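Local atomic coordinates of glycinin (PDB entry 1OD5), a protein that probably serves as a seed storage globulin of soybean, a hexameric 11S protein laid down as a nutrient reserve rich in sulfur-containing amino acids. Residues Phe364-Gln369 with Phe443-Asn448. Residues are numbered along the deposited sequence; the frame is centred on the assembly and turned at random.
Sequences FGLSAQ and FKTHHN
Ser-367 and Lys-444 form an antiparallel hydrogen-bonded pair, identified by two reciprocal backbone bonds: Ser-367 N to Lys-444 O at 3.2 Å and Lys-444 N to Ser-367 O at 3.0 Å. Next to it, Ala-368 and Phe-443 make a non-hydrogen-bonded pair, their CA atoms 4.5 Å apart. Beyond Lys-444 the chain leaves the strand through an inverse gamma turn centred on Thr-445, closed by a weak bond from His-446 N to Lys-444 O. That oxygen is therefore shared between the turn and the partner strand.

Two side-chain hydrogen bonds add to the ladder. With chi1 at 69°, Ser-367 OG sits between its own backbone N and carbonyl carbon and donates a hydrogen bond to His-446 O at 2.9 Å, nearly in line with that carbonyl (C=O...OG 162°). This ties the departing loop back to the strand start. The Lys-444 chain departs from extended at its second and third torsions, bringing NZ to within 2.7 Å of Gln-369 OE1; the ammonium lies well above the amide carbonyl plane. The other end of this amide, NE2, bonds to Thr-352 OG1 and weakly to Glu-323 of a neighbouring subunit, so both ends are engaged.

Apolar and CH...O contacts accompany the loop. Leu-366 CD1 is in van der Waals contact with Lys-444 O and touches Thr-445 CG2 at 4.2 Å. Leu-366 CA makes a CH...O contact to Lys-444 O (3.6 Å), and His-447 CA directs its hydrogen at Leu-366 O over 3.5 Å, almost straight (170°). Gly-365, the first residue after the helix, has positive phi, and the chain then runs through Leu-366 into strand 367-373.

Strands 367-373 and 437-444 are central neighbours in a sheet of the C-terminal cupin domain, flanked by 348-353 and 389-394. Ala-368 and Phe-443 turn one sheet face to Met-67 of strand 66-72, where Phe-443 also meets strand 140-146, joining the two cupin domains.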
# COMPACT_ATOMS: atom_id res chain seq x y z
N PHE A 364 11.34 1.82 10.00
CA PHE A 364 12.40 1.41 10.92
C PHE A 364 12.05 0.37 11.95
O PHE A 364 12.93 -0.08 12.68
CB PHE A 364 12.93 2.66 11.59
CG PHE A 364 13.37 3.72 10.59
CD1 PHE A 364 13.92 3.35 9.34
CD2 PHE A 364 13.17 5.05 10.90
CE1 PHE A 364 14.26 4.33 8.41
CE2 PHE A 364 13.52 6.02 9.96
CZ PHE A 364 14.06 5.66 8.73
N GLY A 365 10.78 -0.00 12.09
CA GLY A 365 10.42 -1.02 13.06
C GLY A 365 10.48 -0.65 14.55
O GLY A 365 10.56 -1.53 15.41
N LEU A 366 10.43 0.63 14.91
CA LEU A 366 10.47 1.03 16.31
C LEU A 366 9.30 1.90 16.74
O LEU A 366 8.65 2.56 15.95
CB LEU A 366 11.73 1.83 16.61
CG LEU A 366 13.10 1.19 16.90
CD1 LEU A 366 12.91 -0.13 17.67
CD2 LEU A 366 13.83 0.99 15.61
N SER A 367 8.99 1.90 18.01
CA SER A 367 7.93 2.71 18.59
C SER A 367 8.29 2.84 20.05
O SER A 367 9.22 2.16 20.49
CB SER A 367 6.58 2.07 18.44
OG SER A 367 6.36 0.92 19.21
N ALA A 368 7.62 3.65 20.87
CA ALA A 368 7.95 3.83 22.27
C ALA A 368 6.77 4.34 23.06
O ALA A 368 5.74 4.65 22.50
CB ALA A 368 9.04 4.88 22.51
N GLN A 369 6.94 4.30 24.38
CA GLN A 369 5.98 4.79 25.35
C GLN A 369 6.81 5.48 26.42
O GLN A 369 8.04 5.31 26.53
CB GLN A 369 5.17 3.69 26.02
CG GLN A 369 4.19 3.16 25.03
CD GLN A 369 3.17 2.21 25.60
OE1 GLN A 369 3.52 1.26 26.27
NE2 GLN A 369 1.88 2.43 25.35
N PHE A 443 11.18 1.30 24.98
CA PHE A 443 11.35 1.25 23.54
C PHE A 443 10.76 -0.09 23.16
O PHE A 443 10.86 -1.04 23.92
CB PHE A 443 12.78 1.25 23.16
CG PHE A 443 13.57 2.40 23.74
CD1 PHE A 443 14.17 2.27 24.99
CD2 PHE A 443 13.73 3.56 22.99
CE1 PHE A 443 14.94 3.31 25.50
CE2 PHE A 443 14.49 4.60 23.50
CZ PHE A 443 15.10 4.48 24.75
N LYS A 444 10.13 -0.24 21.99
CA LYS A 444 9.50 -1.48 21.55
C LYS A 444 9.93 -1.78 20.13
O LYS A 444 10.07 -0.88 19.30
CB LYS A 444 7.99 -1.30 21.67
CG LYS A 444 7.56 -1.31 23.13
CD LYS A 444 6.35 -0.50 23.53
CE LYS A 444 5.40 -1.48 24.12
NZ LYS A 444 4.46 -0.92 25.09
N THR A 445 10.16 -3.05 19.78
CA THR A 445 10.62 -3.36 18.44
C THR A 445 9.55 -3.69 17.39
O THR A 445 9.57 -4.71 16.71
CB THR A 445 11.72 -4.50 18.54
OG1 THR A 445 11.18 -5.55 19.34
CG2 THR A 445 13.02 -4.01 19.15
N HIS A 446 8.58 -2.79 17.29
CA HIS A 446 7.53 -2.88 16.28
C HIS A 446 7.13 -1.43 15.99
O HIS A 446 7.14 -0.61 16.91
CB HIS A 446 6.32 -3.62 16.76
CG HIS A 446 5.42 -3.96 15.57
ND1 HIS A 446 4.45 -3.25 14.98
CD2 HIS A 446 5.53 -5.14 14.88
CE1 HIS A 446 3.99 -3.96 13.98
NE2 HIS A 446 4.64 -5.09 13.93
N HIS A 447 6.76 -1.05 14.75
CA HIS A 447 6.41 0.34 14.45
C HIS A 447 5.10 0.85 15.04
O HIS A 447 4.85 2.04 15.19
CB HIS A 447 6.40 0.52 12.94
CG HIS A 447 5.20 -0.09 12.22
ND1 HIS A 447 4.00 0.46 12.03
CD2 HIS A 447 5.19 -1.35 11.68
CE1 HIS A 447 3.25 -0.42 11.41
NE2 HIS A 447 3.98 -1.50 11.20
N ASN A 448 4.27 -0.14 15.34
CA ASN A 448 2.98 0.07 15.93
C ASN A 448 2.76 -1.07 16.92
O ASN A 448 2.01 -2.02 16.68
CB ASN A 448 1.97 0.08 14.81
CG ASN A 448 0.66 0.65 15.28
OD1 ASN A 448 0.50 1.09 16.41
ND2 ASN A 448 -0.31 0.64 14.39